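Local coordinates for ferric uptake regulation protein (Vibrio cholerae, PDB 2W57) that probably represses the transcription of iron-acquisition genes by binding DNA as a dimer when its metal sites are filled, at residues 21-26 and 60-65; 30-35 and 99-104; 69-74 and 88-93; 109-114 and 123-128. All coordinates share one frame; numbering follows the deposited sequence.

Contact 1 lies in the N-terminal DNA-binding domain, a winged helix, and contact 4 in the dimerisation domain, with about 28 Å between their centres and the centre of the chain between them. Contacts 2 and 3, whose centres are about 7 Å apart, join the two domains around one zinc ion. Along the chain the segments of contacts 1 and 2 alternate, both segments of contact 3 fall between those of contact 2, and contact 4 follows last. Strands 89-93, 99-102 and 121-132 form the mixed sheet shared by contacts 2, 3 and 4, and the second zinc ion links contact 3 to contact 4. Metal binding thus probably fixes how the DNA-binding domain sits relative to the dimer.

Contact 1: residues 21-26 and 60-65; sequences KILEVL and NQFDDA
Phe62 of helix 52-64 projects its ring towards helix 17-26, where Ile22, Leu23 and Leu26 receive it. All the packing across the pair is apolar. Leu26 CD1 lies at the edge of the ring, in its plane, 3.9 Å from Phe62 CD2. Leu23 and Ile22 approach obliquely: Leu23 touches with its backbone-proximal CB, 4.1 Å from Phe62 CE2, and Ile22 with its branch methyl CG2, 4.2 Å from the same Phe62 CE2. The phenyl reaches this far because its CG stands opposite the carbonyl carbon (chi1 -77°), which carries the ring across to the other helix, the axes of the two short segments coming no nearer than 12.3 Å. The short segments cross at -69°, and Phe62 is the one residue of 60-65 that meets 21-26.

Further apolar neighbours complete the surroundings. Leu8 of helix 4-10 touches both Leu23 and Phe62, Val68 of strand 68-72 touches Leu26 and Phe62, and Ile22 turns also to Leu39 and Leu43 of helix 36-45. With all four touching residues buried, cohesion between these helices of the winged-helix domain rests here on hydrophobic burial rather than on directional bonds.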
# COMPACT_ATOMS: atom_id res chain seq x y z
N LYS A 21 -25.89 -5.58 -2.91
CA LYS A 21 -25.51 -6.71 -2.08
C LYS A 21 -24.11 -6.59 -1.55
O LYS A 21 -23.81 -7.07 -0.46
CB LYS A 21 -25.63 -8.00 -2.90
CG LYS A 21 -27.06 -8.46 -3.07
CD LYS A 21 -27.11 -9.80 -3.79
CE LYS A 21 -28.54 -10.26 -3.99
NZ LYS A 21 -29.09 -10.86 -2.76
N ILE A 22 -23.24 -5.95 -2.32
CA ILE A 22 -21.87 -5.73 -1.89
C ILE A 22 -21.85 -4.55 -0.93
O ILE A 22 -21.08 -4.57 0.03
CB ILE A 22 -20.92 -5.51 -3.09
CG1 ILE A 22 -20.71 -6.84 -3.83
CG2 ILE A 22 -19.59 -4.92 -2.62
CD1 ILE A 22 -19.96 -6.75 -5.11
N LEU A 23 -22.68 -3.55 -1.17
CA LEU A 23 -22.75 -2.40 -0.27
C LEU A 23 -23.33 -2.82 1.09
O LEU A 23 -22.76 -2.49 2.14
CB LEU A 23 -23.55 -1.25 -0.89
CG LEU A 23 -23.74 0.06 -0.12
CD1 LEU A 23 -22.40 0.70 0.24
CD2 LEU A 23 -24.59 1.02 -0.95
N GLU A 24 -24.45 -3.53 1.06
CA GLU A 24 -25.00 -4.19 2.23
C GLU A 24 -23.88 -4.81 3.09
O GLU A 24 -23.77 -4.53 4.28
CB GLU A 24 -25.95 -5.28 1.76
CG GLU A 24 -26.99 -5.76 2.74
CD GLU A 24 -28.24 -6.29 2.01
OE1 GLU A 24 -29.11 -6.95 2.66
OE2 GLU A 24 -28.35 -6.05 0.78
N VAL A 25 -23.04 -5.63 2.47
CA VAL A 25 -21.97 -6.28 3.23
C VAL A 25 -21.04 -5.26 3.83
O VAL A 25 -20.68 -5.38 5.01
CB VAL A 25 -21.18 -7.32 2.40
CG1 VAL A 25 -19.89 -7.71 3.13
CG2 VAL A 25 -22.04 -8.56 2.12
N LEU A 26 -20.65 -4.26 3.04
CA LEU A 26 -19.71 -3.24 3.49
C LEU A 26 -20.18 -2.49 4.74
O LEU A 26 -19.36 -1.99 5.51
CB LEU A 26 -19.38 -2.27 2.35
CG LEU A 26 -18.38 -2.83 1.34
CD1 LEU A 26 -18.34 -2.00 0.07
CD2 LEU A 26 -17.01 -2.94 1.97
N ASN A 60 -13.85 -1.30 -7.22
CA ASN A 60 -13.24 -0.23 -8.02
C ASN A 60 -14.17 0.94 -8.35
O ASN A 60 -13.75 2.11 -8.28
CB ASN A 60 -12.70 -0.78 -9.33
CG ASN A 60 -11.29 -1.22 -9.22
OD1 ASN A 60 -11.01 -2.35 -8.78
ND2 ASN A 60 -10.38 -0.35 -9.63
N GLN A 61 -15.40 0.62 -8.76
CA GLN A 61 -16.41 1.61 -9.11
C GLN A 61 -16.76 2.40 -7.85
O GLN A 61 -16.93 3.62 -7.90
CB GLN A 61 -17.66 0.94 -9.71
CG GLN A 61 -17.40 0.10 -10.96
CD GLN A 61 -18.61 -0.79 -11.41
OE1 GLN A 61 -19.41 -1.32 -10.60
NE2 GLN A 61 -18.72 -0.95 -12.73
N PHE A 62 -16.85 1.71 -6.72
CA PHE A 62 -17.10 2.37 -5.44
C PHE A 62 -15.93 3.27 -5.04
O PHE A 62 -16.13 4.35 -4.48
CB PHE A 62 -17.31 1.32 -4.34
CG PHE A 62 -18.66 0.67 -4.36
CD1 PHE A 62 -19.56 0.93 -5.38
CD2 PHE A 62 -19.02 -0.21 -3.34
CE1 PHE A 62 -20.82 0.33 -5.37
CE2 PHE A 62 -20.25 -0.83 -3.33
CZ PHE A 62 -21.16 -0.56 -4.35
N ASP A 63 -14.71 2.81 -5.33
CA ASP A 63 -13.49 3.60 -5.07
C ASP A 63 -13.54 4.95 -5.82
O ASP A 63 -13.42 6.01 -5.20
CB ASP A 63 -12.25 2.80 -5.44
CG ASP A 63 -10.98 3.38 -4.84
OD1 ASP A 63 -10.99 4.53 -4.36
OD2 ASP A 63 -9.95 2.67 -4.83
N ASP A 64 -13.75 4.90 -7.13
CA ASP A 64 -13.83 6.11 -7.93
C ASP A 64 -15.02 7.00 -7.59
O ASP A 64 -14.90 8.22 -7.67
CB ASP A 64 -13.86 5.76 -9.42
CG ASP A 64 -12.73 4.82 -9.82
OD1 ASP A 64 -11.60 4.92 -9.26
OD2 ASP A 64 -12.99 3.96 -10.71
N ALA A 65 -16.16 6.40 -7.23
CA ALA A 65 -17.36 7.16 -6.85
C ALA A 65 -17.28 7.77 -5.43
O ALA A 65 -18.19 8.51 -5.00
CB ALA A 65 -18.61 6.30 -7.00

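Contact 2: residues 30-35 and 99-104; sequences ECQHIS and VIEFSD. With ZN (zinc ion), chain D.
The imidazole of His33, a zinc ligand, is met by two side chains of strand 99-102 in entirely different ways: Val99 lies over one face and the carboxylate of Glu101 at the edge. Val99 CG1 stands 3.8 Å from the centroid of the His33 ring, 10° off its normal, a CH-pi contact almost over the centre. This methyl is placed there by a chi1 of -176°, which sets CG1 opposite the backbone N of Val99, while the other methyl, CG2, is 4.0 Å from His33 CB.

At the ring edge, Glu101 presents OE2 beside His33 CE1, with the carboxylate plane turned 84° from that of the imidazole. The extended chain of Gln32 crosses that of Glu101 at about a right angle and brings its amide to the same carboxylate oxygen; the modelled separation there is too short to be trusted in detail.

Beyond these neighbours, His33 NE2 binds the zinc ion at 2.1 Å, and Glu81, His88 and His90 complete the site. His33 comes from the loop preceding strand 34-35 of the DNA-binding domain, whereas strand 99-102 belongs to the dimerisation domain. A zinc ligand of one domain is thus packed against a strand of the other, and the nearby carboxylate would probably make the surroundings of the imidazole more favourable to a cation.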
# COMPACT_ATOMS: atom_id res chain seq x y z
N GLU A 30 -18.85 -5.69 11.43
CA GLU A 30 -17.63 -6.51 11.44
C GLU A 30 -16.90 -6.56 10.09
O GLU A 30 -15.89 -7.25 9.97
CB GLU A 30 -17.95 -7.94 11.89
CG GLU A 30 -18.77 -8.77 10.88
CD GLU A 30 -20.29 -8.49 10.91
OE1 GLU A 30 -20.76 -7.69 11.76
OE2 GLU A 30 -21.02 -9.09 10.09
N CYS A 31 -17.44 -5.86 9.09
CA CYS A 31 -16.82 -5.79 7.77
C CYS A 31 -16.31 -4.37 7.51
O CYS A 31 -16.21 -3.94 6.35
CB CYS A 31 -17.80 -6.20 6.67
SG CYS A 31 -18.34 -7.93 6.75
N GLN A 32 -15.98 -3.67 8.58
CA GLN A 32 -15.52 -2.29 8.47
C GLN A 32 -14.23 -2.09 7.66
O GLN A 32 -14.03 -1.01 7.09
CB GLN A 32 -15.37 -1.68 9.84
CG GLN A 32 -15.23 -0.18 9.78
CD GLN A 32 -15.16 0.43 11.14
OE1 GLN A 32 -16.14 0.43 11.90
NE2 GLN A 32 -14.00 0.97 11.48
N HIS A 33 -13.36 -3.11 7.65
CA HIS A 33 -12.14 -3.14 6.84
C HIS A 33 -12.09 -4.51 6.18
O HIS A 33 -12.09 -5.52 6.86
CB HIS A 33 -10.89 -3.00 7.71
CG HIS A 33 -10.67 -1.62 8.25
ND1 HIS A 33 -11.25 -1.16 9.41
CD2 HIS A 33 -9.90 -0.60 7.79
CE1 HIS A 33 -10.87 0.08 9.63
NE2 HIS A 33 -10.05 0.44 8.67
N ILE A 34 -12.03 -4.57 4.85
CA ILE A 34 -12.25 -5.86 4.20
C ILE A 34 -11.59 -5.93 2.82
O ILE A 34 -11.62 -4.97 2.06
CB ILE A 34 -13.78 -6.19 4.12
CG1 ILE A 34 -14.01 -7.68 3.86
CG2 ILE A 34 -14.51 -5.30 3.10
CD1 ILE A 34 -15.42 -8.14 4.18
N SER A 35 -10.98 -7.07 2.52
CA SER A 35 -10.41 -7.30 1.21
C SER A 35 -11.50 -7.78 0.27
O SER A 35 -12.54 -8.26 0.72
CB SER A 35 -9.31 -8.34 1.29
OG SER A 35 -9.83 -9.57 1.72
N VAL A 99 -7.99 -5.35 12.28
CA VAL A 99 -7.51 -3.99 11.96
C VAL A 99 -7.99 -2.98 13.02
O VAL A 99 -9.17 -2.68 13.11
CB VAL A 99 -7.99 -3.51 10.56
CG1 VAL A 99 -7.40 -2.14 10.23
CG2 VAL A 99 -7.62 -4.50 9.48
N ILE A 100 -7.06 -2.46 13.82
CA ILE A 100 -7.39 -1.43 14.79
C ILE A 100 -7.15 -0.03 14.19
O ILE A 100 -6.10 0.24 13.60
CB ILE A 100 -6.63 -1.61 16.13
CG1 ILE A 100 -7.06 -2.90 16.83
CG2 ILE A 100 -6.88 -0.42 17.06
CD1 ILE A 100 -6.14 -4.08 16.62
N GLU A 101 -8.13 0.85 14.35
CA GLU A 101 -8.01 2.25 13.95
C GLU A 101 -7.47 3.03 15.13
O GLU A 101 -7.85 2.77 16.27
CB GLU A 101 -9.38 2.83 13.59
CG GLU A 101 -10.18 2.01 12.62
CD GLU A 101 -11.47 2.69 12.24
OE1 GLU A 101 -11.92 3.56 13.00
OE2 GLU A 101 -12.05 2.36 11.18
N PHE A 102 -6.59 3.99 14.86
CA PHE A 102 -6.13 4.92 15.89
C PHE A 102 -5.86 6.28 15.29
O PHE A 102 -5.71 6.42 14.08
CB PHE A 102 -4.90 4.37 16.63
CG PHE A 102 -3.64 4.35 15.78
CD1 PHE A 102 -3.36 3.26 14.95
CD2 PHE A 102 -2.73 5.41 15.83
CE1 PHE A 102 -2.20 3.23 14.18
CE2 PHE A 102 -1.58 5.38 15.06
CZ PHE A 102 -1.31 4.29 14.23
N SER A 103 -5.80 7.29 16.15
CA SER A 103 -5.45 8.64 15.75
C SER A 103 -4.71 9.35 16.88
O SER A 103 -5.32 9.98 17.74
CB SER A 103 -6.70 9.43 15.33
OG SER A 103 -6.34 10.70 14.80
N ASP A 104 -3.39 9.23 16.88
CA ASP A 104 -2.54 9.78 17.91
C ASP A 104 -2.20 11.23 17.62
O ASP A 104 -1.75 11.55 16.51
CB ASP A 104 -1.27 8.95 18.00
CG ASP A 104 -0.44 9.27 19.22
OD1 ASP A 104 -0.91 8.99 20.36
OD2 ASP A 104 0.69 9.79 19.06
ZN ZN D . -9.71 2.48 8.10

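Contact 3: residues 69-74 and 88-93; sequences TRHHFE and HDHLVC. With ZN (zinc ion), chain D; ZN (zinc ion), chain C.
His71 offers one face of its ring to the edge of His90, a T-shaped pair with centroids 4.4 Å apart and planes at 61°. The pair joins the wing of the winged-helix domain, strand 68-72, to strand 89-93 at the middle of the mixed sheet in the dimerisation domain. His90 CE1 comes to 3.4 Å from His71 CE1, and His90 NE2 sits above the same face, displaced towards its rim. Both nitrogens of the His71 ring are occupied elsewhere: ND1 is hydrogen-bonded to Tyr128 OH and NE2 to OE2 of Glu81, itself a zinc ligand. These two bonds fix the rotation of the ring against which His90 rests, making His71 a second-shell residue of the metal site.

Further along, Phe73 and Val92 make the apolar part of the contact. With chi1 of Val92 at -178°, CG1 lies opposite the backbone N and CG2 opposite the carbonyl carbon; both methyls touch the phenyl, CG2 coming in obliquely at 3.5 Å from Phe73 CE2. Val99 and Tyr128 also border this ring.

His88 and His90 bind the interdomain zinc ion together with His33 and Glu81. The side chain of Asp89 leaves the strand away from segment 69-74, and its carboxylate binds the second zinc ion, which His87, Glu108 and His125 also hold. Asp89 uses its oxygens unequally, with OD2 1.9 Å from that zinc ion and OD1 2.7 Å.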
# COMPACT_ATOMS: atom_id res chain seq x y z
N THR A 69 -12.81 3.64 0.31
CA THR A 69 -11.40 3.99 0.22
C THR A 69 -10.61 2.69 0.14
O THR A 69 -10.86 1.76 0.92
CB THR A 69 -10.93 4.74 1.49
OG1 THR A 69 -11.69 5.95 1.65
CG2 THR A 69 -9.44 5.09 1.40
N ARG A 70 -9.68 2.62 -0.81
CA ARG A 70 -8.78 1.47 -0.91
C ARG A 70 -7.48 1.70 -0.17
O ARG A 70 -6.82 2.72 -0.37
CB ARG A 70 -8.47 1.09 -2.37
CG ARG A 70 -7.98 -0.35 -2.50
CD ARG A 70 -7.07 -0.63 -3.71
NE ARG A 70 -7.82 -0.84 -4.95
CZ ARG A 70 -7.84 -1.97 -5.66
NH1 ARG A 70 -7.15 -3.06 -5.30
NH2 ARG A 70 -8.55 -2.00 -6.78
N HIS A 71 -7.11 0.74 0.68
CA HIS A 71 -5.80 0.72 1.32
C HIS A 71 -4.98 -0.46 0.82
O HIS A 71 -5.49 -1.59 0.77
CB HIS A 71 -5.94 0.60 2.83
CG HIS A 71 -6.65 1.74 3.47
ND1 HIS A 71 -6.03 2.94 3.76
CD2 HIS A 71 -7.93 1.87 3.89
CE1 HIS A 71 -6.90 3.76 4.32
NE2 HIS A 71 -8.06 3.13 4.42
N HIS A 72 -3.72 -0.22 0.47
CA HIS A 72 -2.82 -1.30 0.07
C HIS A 72 -1.94 -1.74 1.23
O HIS A 72 -1.04 -1.00 1.64
CB HIS A 72 -1.94 -0.85 -1.08
CG HIS A 72 -2.70 -0.50 -2.32
ND1 HIS A 72 -2.88 -1.38 -3.36
CD2 HIS A 72 -3.30 0.66 -2.69
CE1 HIS A 72 -3.57 -0.79 -4.32
NE2 HIS A 72 -3.85 0.45 -3.94
N PHE A 73 -2.19 -2.92 1.78
CA PHE A 73 -1.46 -3.39 2.96
C PHE A 73 -0.12 -3.99 2.60
O PHE A 73 0.29 -3.94 1.43
CB PHE A 73 -2.29 -4.41 3.74
CG PHE A 73 -3.23 -3.79 4.72
CD1 PHE A 73 -3.42 -2.41 4.76
CD2 PHE A 73 -3.95 -4.60 5.60
CE1 PHE A 73 -4.29 -1.84 5.67
CE2 PHE A 73 -4.84 -4.03 6.52
CZ PHE A 73 -5.01 -2.65 6.55
N GLU A 74 0.56 -4.55 3.60
CA GLU A 74 1.91 -5.09 3.42
C GLU A 74 1.91 -6.20 2.38
O GLU A 74 1.23 -7.22 2.52
CB GLU A 74 2.49 -5.61 4.74
CG GLU A 74 4.03 -5.73 4.74
CD GLU A 74 4.58 -6.41 6.00
OE1 GLU A 74 3.82 -6.54 7.01
OE2 GLU A 74 5.78 -6.83 5.97
N HIS A 88 -8.29 8.33 10.34
CA HIS A 88 -7.60 7.38 11.20
C HIS A 88 -6.39 6.71 10.50
O HIS A 88 -6.19 6.83 9.28
CB HIS A 88 -8.58 6.35 11.80
CG HIS A 88 -9.32 5.54 10.79
ND1 HIS A 88 -10.37 6.05 10.05
CD2 HIS A 88 -9.18 4.25 10.40
CE1 HIS A 88 -10.84 5.11 9.25
NE2 HIS A 88 -10.13 4.01 9.44
N ASP A 89 -5.57 6.05 11.30
CA ASP A 89 -4.47 5.24 10.81
C ASP A 89 -4.72 3.81 11.26
O ASP A 89 -5.73 3.55 11.92
CB ASP A 89 -3.15 5.77 11.33
CG ASP A 89 -2.90 7.17 10.86
OD1 ASP A 89 -2.96 7.38 9.63
OD2 ASP A 89 -2.67 8.06 11.70
N HIS A 90 -3.84 2.89 10.89
CA HIS A 90 -4.18 1.48 11.03
C HIS A 90 -3.10 0.67 11.68
O HIS A 90 -1.92 0.78 11.36
CB HIS A 90 -4.57 0.87 9.68
CG HIS A 90 -5.58 1.67 8.92
ND1 HIS A 90 -5.23 2.79 8.18
CD2 HIS A 90 -6.92 1.52 8.77
CE1 HIS A 90 -6.32 3.30 7.63
NE2 HIS A 90 -7.35 2.55 7.96
N LEU A 91 -3.53 -0.16 12.61
CA LEU A 91 -2.67 -1.14 13.24
C LEU A 91 -3.23 -2.47 12.78
O LEU A 91 -4.42 -2.73 12.88
CB LEU A 91 -2.75 -0.96 14.75
CG LEU A 91 -2.09 -1.92 15.74
CD1 LEU A 91 -0.59 -1.84 15.68
CD2 LEU A 91 -2.60 -1.60 17.14
N VAL A 92 -2.37 -3.32 12.23
CA VAL A 92 -2.84 -4.53 11.58
C VAL A 92 -2.20 -5.75 12.23
O VAL A 92 -0.97 -5.79 12.39
CB VAL A 92 -2.50 -4.47 10.08
CG1 VAL A 92 -3.00 -5.69 9.34
CG2 VAL A 92 -3.07 -3.20 9.47
N CYS A 93 -3.03 -6.71 12.63
CA CYS A 93 -2.54 -8.00 13.14
C CYS A 93 -2.23 -8.88 11.95
O CYS A 93 -3.06 -9.03 11.04
CB CYS A 93 -3.56 -8.73 14.01
SG CYS A 93 -4.12 -7.87 15.50
ZN ZN D . -9.71 2.48 8.10
ZN ZN C . -2.69 9.81 10.85

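Contact 4: residues 109-114 and 123-128; sequences QRQKEI and TNHSLY. With ZN (zinc ion), chain C.
The zinc site within the dimerisation domain, distinct from the interdomain one, lies where helix 105-117 faces strand 121-132, and its ligand His125 is covered by Gln111 from the helix. The amide end of Gln111 stands over one face of the imidazole, its plane turned 70° from the ring, with Gln111 CD 3.6 Å from His125 CD2. The glutamine reaches across because its chain runs extended beyond CG (chi2 177°). Its amide also approaches Leu127, two residues along the strand, though only loosely.

His125 places CG between its backbone N and carbonyl carbon (chi1 71°), turning the ring towards the helix, and NE2 binds the zinc ion at 2.2 Å. His87, Asp89 and Glu108 supply the other ligands, Glu108 from the same helix as Gln111.

On another side of the helix, Arg110 NH1 forms a salt bridge with Glu113 OE1 at 2.7 Å, while Arg110 NH2 pairs with Asp104 of the second subunit. Residues 124-128 also form an antiparallel ladder with a strand of that subunit. A helix packed beside a sheet that runs on into the second subunit is typical of the dimerisation domain of Fur-family regulators.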
# COMPACT_ATOMS: atom_id res chain seq x y z
N GLN A 109 1.08 15.54 15.10
CA GLN A 109 1.90 16.76 15.23
C GLN A 109 3.32 16.60 14.69
O GLN A 109 3.84 17.48 13.99
CB GLN A 109 1.94 17.26 16.68
CG GLN A 109 2.82 18.51 16.95
CD GLN A 109 2.45 19.74 16.10
OE1 GLN A 109 1.34 19.84 15.55
NE2 GLN A 109 3.38 20.68 16.00
N ARG A 110 3.95 15.46 15.00
CA ARG A 110 5.33 15.21 14.57
C ARG A 110 5.49 15.23 13.05
O ARG A 110 6.46 15.80 12.54
CB ARG A 110 5.83 13.90 15.14
CG ARG A 110 6.03 13.91 16.66
CD ARG A 110 6.99 15.01 17.13
NE ARG A 110 8.32 14.87 16.55
CZ ARG A 110 9.00 15.86 15.96
NH1 ARG A 110 8.49 17.09 15.88
NH2 ARG A 110 10.21 15.61 15.47
N GLN A 111 4.54 14.62 12.35
CA GLN A 111 4.49 14.60 10.88
C GLN A 111 4.59 16.00 10.27
O GLN A 111 5.36 16.22 9.34
CB GLN A 111 3.22 13.87 10.41
CG GLN A 111 3.12 12.40 10.86
CD GLN A 111 1.83 11.71 10.44
OE1 GLN A 111 0.88 12.34 9.98
NE2 GLN A 111 1.78 10.39 10.62
N LYS A 112 3.81 16.94 10.82
CA LYS A 112 3.79 18.35 10.39
C LYS A 112 5.17 18.99 10.52
O LYS A 112 5.59 19.78 9.67
CB LYS A 112 2.80 19.16 11.23
CG LYS A 112 1.40 18.58 11.35
CD LYS A 112 0.36 19.42 10.64
CE LYS A 112 -1.04 19.05 11.14
NZ LYS A 112 -2.05 20.14 10.97
N GLU A 113 5.87 18.65 11.60
CA GLU A 113 7.16 19.25 11.90
C GLU A 113 8.29 18.66 11.08
O GLU A 113 9.21 19.39 10.70
CB GLU A 113 7.45 19.17 13.40
CG GLU A 113 6.60 20.16 14.19
CD GLU A 113 6.73 19.98 15.68
OE1 GLU A 113 6.49 18.85 16.18
OE2 GLU A 113 7.06 20.98 16.36
N ILE A 114 8.23 17.35 10.83
CA ILE A 114 9.17 16.70 9.92
C ILE A 114 8.91 17.19 8.50
O ILE A 114 9.85 17.52 7.77
CB ILE A 114 9.08 15.15 10.01
CG1 ILE A 114 9.72 14.66 11.30
CG2 ILE A 114 9.76 14.48 8.80
CD1 ILE A 114 8.96 13.56 11.95
N THR A 123 0.33 17.47 2.67
CA THR A 123 -1.04 17.47 2.13
C THR A 123 -1.82 16.21 2.50
O THR A 123 -3.04 16.22 2.54
CB THR A 123 -1.08 17.65 0.59
OG1 THR A 123 -0.73 16.42 -0.05
CG2 THR A 123 -0.14 18.78 0.14
N ASN A 124 -1.09 15.13 2.75
CA ASN A 124 -1.69 13.87 3.13
C ASN A 124 -0.61 12.93 3.66
O ASN A 124 0.58 13.16 3.42
CB ASN A 124 -2.41 13.24 1.93
CG ASN A 124 -3.31 12.07 2.30
OD1 ASN A 124 -3.57 11.83 3.48
ND2 ASN A 124 -3.78 11.34 1.29
N HIS A 125 -1.01 11.89 4.38
CA HIS A 125 -0.09 10.85 4.83
C HIS A 125 -0.80 9.49 4.90
O HIS A 125 -2.02 9.41 4.78
CB HIS A 125 0.53 11.21 6.18
CG HIS A 125 -0.42 11.15 7.34
ND1 HIS A 125 -1.27 12.19 7.67
CD2 HIS A 125 -0.65 10.18 8.26
CE1 HIS A 125 -1.98 11.86 8.73
NE2 HIS A 125 -1.62 10.65 9.11
N SER A 126 -0.04 8.42 5.07
CA SER A 126 -0.64 7.13 5.42
C SER A 126 0.29 6.38 6.34
O SER A 126 1.50 6.38 6.13
CB SER A 126 -0.99 6.30 4.17
OG SER A 126 0.16 6.02 3.39
N LEU A 127 -0.28 5.77 7.38
CA LEU A 127 0.52 5.07 8.39
C LEU A 127 -0.08 3.71 8.71
O LEU A 127 -1.26 3.62 9.06
CB LEU A 127 0.68 5.92 9.66
CG LEU A 127 1.19 5.32 10.97
CD1 LEU A 127 2.62 4.87 10.86
CD2 LEU A 127 1.03 6.33 12.10
N TYR A 128 0.74 2.66 8.57
CA TYR A 128 0.33 1.28 8.80
C TYR A 128 1.30 0.61 9.75
O TYR A 128 2.49 0.52 9.47
CB TYR A 128 0.26 0.49 7.49
CG TYR A 128 -0.74 1.05 6.51
CD1 TYR A 128 -2.10 0.81 6.66
CD2 TYR A 128 -0.32 1.84 5.44
CE1 TYR A 128 -3.02 1.35 5.77
CE2 TYR A 128 -1.23 2.38 4.55
CZ TYR A 128 -2.58 2.14 4.71
OH TYR A 128 -3.49 2.67 3.82
ZN ZN C . -2.69 9.81 10.85